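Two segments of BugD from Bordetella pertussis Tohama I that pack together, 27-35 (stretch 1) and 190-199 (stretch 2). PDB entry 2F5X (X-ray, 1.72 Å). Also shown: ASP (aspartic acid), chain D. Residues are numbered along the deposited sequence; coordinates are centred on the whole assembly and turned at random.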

# COMPACT_ATOMS: atom_id res chain seq x y z
N ALA A 27 -10.96 6.87 1.61
CA ALA A 27 -11.85 5.73 1.80
C ALA A 27 -12.13 5.03 0.47
O ALA A 27 -12.16 5.67 -0.58
CB ALA A 27 -13.15 6.21 2.42
N GLY A 28 -12.32 3.72 0.53
CA GLY A 28 -12.72 2.94 -0.63
C GLY A 28 -11.58 2.37 -1.45
O GLY A 28 -11.81 1.68 -2.45
N GLY A 29 -10.34 2.67 -1.05
CA GLY A 29 -9.16 2.19 -1.76
C GLY A 29 -8.56 0.96 -1.09
O GLY A 29 -9.17 0.35 -0.22
N PRO A 30 -7.36 0.58 -1.52
CA PRO A 30 -6.76 -0.70 -1.12
C PRO A 30 -6.52 -0.83 0.39
O PRO A 30 -6.91 -1.82 0.99
CB PRO A 30 -5.46 -0.76 -1.92
CG PRO A 30 -5.19 0.65 -2.39
CD PRO A 30 -6.51 1.34 -2.46
N THR A 31 -5.89 0.18 0.99
CA THR A 31 -5.59 0.10 2.42
C THR A 31 -6.87 0.19 3.25
O THR A 31 -6.99 -0.46 4.28
CB THR A 31 -4.58 1.18 2.80
OG1 THR A 31 -3.38 0.96 2.05
CG2 THR A 31 -4.13 1.04 4.26
N ASP A 32 -7.82 1.01 2.80
CA ASP A 32 -9.12 1.08 3.45
C ASP A 32 -9.85 -0.27 3.44
O ASP A 32 -10.49 -0.66 4.43
CB ASP A 32 -9.98 2.15 2.77
CG ASP A 32 -11.26 2.44 3.53
OD1 ASP A 32 -11.18 2.80 4.73
OD2 ASP A 32 -12.38 2.30 3.01
N ASN A 33 -9.75 -0.99 2.32
CA ASN A 33 -10.36 -2.31 2.19
C ASN A 33 -9.78 -3.28 3.22
O ASN A 33 -10.51 -4.02 3.87
CB ASN A 33 -10.18 -2.86 0.77
CG ASN A 33 -11.04 -2.15 -0.26
OD1 ASN A 33 -12.00 -1.44 0.08
ND2 ASN A 33 -10.72 -2.33 -1.53
N VAL A 34 -8.45 -3.27 3.37
CA VAL A 34 -7.79 -4.11 4.36
C VAL A 34 -8.25 -3.70 5.77
O VAL A 34 -8.63 -4.54 6.58
CB VAL A 34 -6.25 -4.01 4.26
CG1 VAL A 34 -5.58 -4.77 5.41
CG2 VAL A 34 -5.76 -4.54 2.92
N ALA A 35 -8.23 -2.39 6.02
CA ALA A 35 -8.54 -1.85 7.34
C ALA A 35 -9.94 -2.20 7.79
O ALA A 35 -10.14 -2.61 8.93
CB ALA A 35 -8.34 -0.34 7.34
N CYS A 190 -0.10 2.00 -11.53
CA CYS A 190 0.23 0.77 -10.81
C CYS A 190 -0.48 0.82 -9.48
O CYS A 190 -0.35 1.81 -8.76
CB CYS A 190 1.73 0.68 -10.56
SG CYS A 190 2.33 -0.93 -9.96
N ASP A 191 -1.23 -0.22 -9.16
CA ASP A 191 -2.10 -0.18 -7.97
C ASP A 191 -2.23 -1.60 -7.38
O ASP A 191 -1.93 -2.59 -8.06
CB ASP A 191 -3.44 0.46 -8.38
CG ASP A 191 -4.41 0.70 -7.21
OD1 ASP A 191 -4.04 0.70 -6.01
OD2 ASP A 191 -5.61 0.94 -7.46
N GLN A 192 -2.62 -1.69 -6.12
CA GLN A 192 -2.67 -2.97 -5.40
C GLN A 192 -3.89 -3.78 -5.79
O GLN A 192 -4.93 -3.21 -6.09
CB GLN A 192 -2.68 -2.72 -3.91
CG GLN A 192 -1.38 -2.09 -3.40
CD GLN A 192 -1.62 -1.39 -2.08
OE1 GLN A 192 -1.69 -0.16 -2.02
NE2 GLN A 192 -1.77 -2.17 -1.04
N THR A 193 -3.75 -5.11 -5.77
CA THR A 193 -4.86 -6.01 -6.11
C THR A 193 -6.08 -5.87 -5.20
O THR A 193 -7.19 -6.20 -5.60
CB THR A 193 -4.41 -7.49 -6.18
OG1 THR A 193 -3.83 -7.88 -4.92
CG2 THR A 193 -3.29 -7.66 -7.21
N THR A 194 -5.89 -5.37 -3.98
CA THR A 194 -7.01 -5.10 -3.08
C THR A 194 -7.88 -3.95 -3.59
O THR A 194 -8.99 -3.74 -3.10
CB THR A 194 -6.50 -4.74 -1.68
OG1 THR A 194 -5.37 -3.88 -1.83
CG2 THR A 194 -5.98 -5.98 -0.95
N ASN A 195 -7.36 -3.20 -4.57
CA ASN A 195 -8.16 -2.17 -5.25
C ASN A 195 -8.49 -2.48 -6.72
O ASN A 195 -9.51 -2.00 -7.24
CB ASN A 195 -7.48 -0.80 -5.14
CG ASN A 195 -8.44 0.35 -5.43
OD1 ASN A 195 -9.54 0.41 -4.87
ND2 ASN A 195 -8.03 1.26 -6.31
N THR A 196 -7.65 -3.28 -7.37
CA THR A 196 -7.78 -3.44 -8.83
C THR A 196 -8.48 -4.72 -9.26
O THR A 196 -8.95 -4.80 -10.39
CB THR A 196 -6.42 -3.41 -9.53
OG1 THR A 196 -5.63 -4.52 -9.08
CG2 THR A 196 -5.63 -2.17 -9.18
N THR A 197 -8.54 -5.73 -8.38
CA THR A 197 -9.07 -7.04 -8.78
C THR A 197 -10.45 -6.92 -9.41
O THR A 197 -10.70 -7.46 -10.49
CB THR A 197 -9.16 -7.99 -7.57
OG1 THR A 197 -7.84 -8.27 -7.10
CG2 THR A 197 -9.67 -9.36 -8.00
N GLN A 198 -11.33 -6.23 -8.69
CA GLN A 198 -12.69 -5.91 -9.06
C GLN A 198 -12.79 -5.37 -10.50
O GLN A 198 -13.59 -5.85 -11.34
CB GLN A 198 -13.21 -4.88 -8.01
CG GLN A 198 -13.01 -5.28 -6.47
CD GLN A 198 -11.69 -4.80 -5.80
OE1 GLN A 198 -10.62 -4.93 -6.37
NE2 GLN A 198 -11.79 -4.27 -4.57
N GLN A 199 -11.95 -4.39 -10.81
CA GLN A 199 -11.97 -3.75 -12.12
C GLN A 199 -11.30 -4.59 -13.20
O GLN A 199 -11.70 -4.53 -14.36
CB GLN A 199 -11.31 -2.38 -12.05
CG GLN A 199 -11.73 -1.52 -10.86
CD GLN A 199 -13.22 -1.24 -10.82
OE1 GLN A 199 -13.89 -1.28 -11.85
NE2 GLN A 199 -13.73 -0.95 -9.63
N ASP D . -2.61 2.17 -0.43
CA ASP D . -3.07 3.51 -0.92
C ASP D . -4.57 3.69 -0.72
O ASP D . -5.20 4.50 -1.42
CB ASP D . -2.71 3.70 -2.38
CG ASP D . -1.22 3.77 -2.61
OD1 ASP D . -0.81 3.70 -3.79
OD2 ASP D . -0.40 3.91 -1.66
OXT ASP D . -5.13 3.01 0.14
O HOH W 1 -11.77 -0.89 -3.88

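Two helix beginnings, at least 160 residues apart in sequence wherever they touch, meet beside a bound aspartic acid. In stretch 1 a glycine-containing loop leads into a helix at Pro30, with Gly29 at the N-cap position; in stretch 2 a strand, 190-192, turns into a helix at Thr193, with Gln192 as N-cap. The helix axes run nearly crosswise, at 102° between their N-to-C directions, and approach to 8.4 Å. The backbones come nearest at Pro30 and Asn195, whose CA atoms lie 4.6 Å apart, and the contact buries 319 Å² in all. The second helix is kinked: the N atoms of Gln198 and Gln199 make no bond to the preceding turn. Gly28 has phi/psi of 91/-2°, where a CB would be jammed against the preceding carbonyl oxygen; at Gly29 a CB would lie 2.6 Å from Pro30 CD.

Pro30 gives up the most surface. Its ring has no donor and packs by van der Waals contact: CD lies 3.6 Å from Asn195 CB, CG 3.6 Å from Gln192 OE1, and CB only 3.1 Å from Thr194 OG1. One turn on, Val34 CG2 meets Thr194 CG2 at 4.1 Å, a looser contact between methyl groups.

The one direct hydrogen bond between the stretches comes from Asn33, whose side chain starts toward stretch 2: its ND2 donates to Thr194 O at 2.7 Å. That carbonyl also accepts from Gln198 NE2 at 3.2 Å, so two side-chain amides converge on a backbone oxygen near the kink. A water extends the link, accepting from Asn33 ND2 at 2.9 Å and lying within hydrogen-bonding distance of Gly28 O (2.9 Å) and Asn195 OD1 (2.8 Å). Gly28 O and Asn195 OD1, both acceptors, lie 3.6 Å apart with this water within reach of each.

Bonds within each stretch brace these surfaces. Gly28 N donates to Asp32 OD2 at 2.9 Å, tying the loop to the first helical turn. Asp191 uses both carboxylate oxygens: OD1 accepts from Gln192 N at 2.8 Å, and OD2 accepts from Asn195 ND2 at 2.7 Å in an almost linear bond.

The ligand joins the two stretches as well. Its amino N donates to Thr31 OG1 at 2.9 Å and to Gln192 OE1 at 3.0 Å, one acceptor from each stretch, while Thr31 N, free in the first helical turn, donates to the ligand's OXT at 3.1 Å.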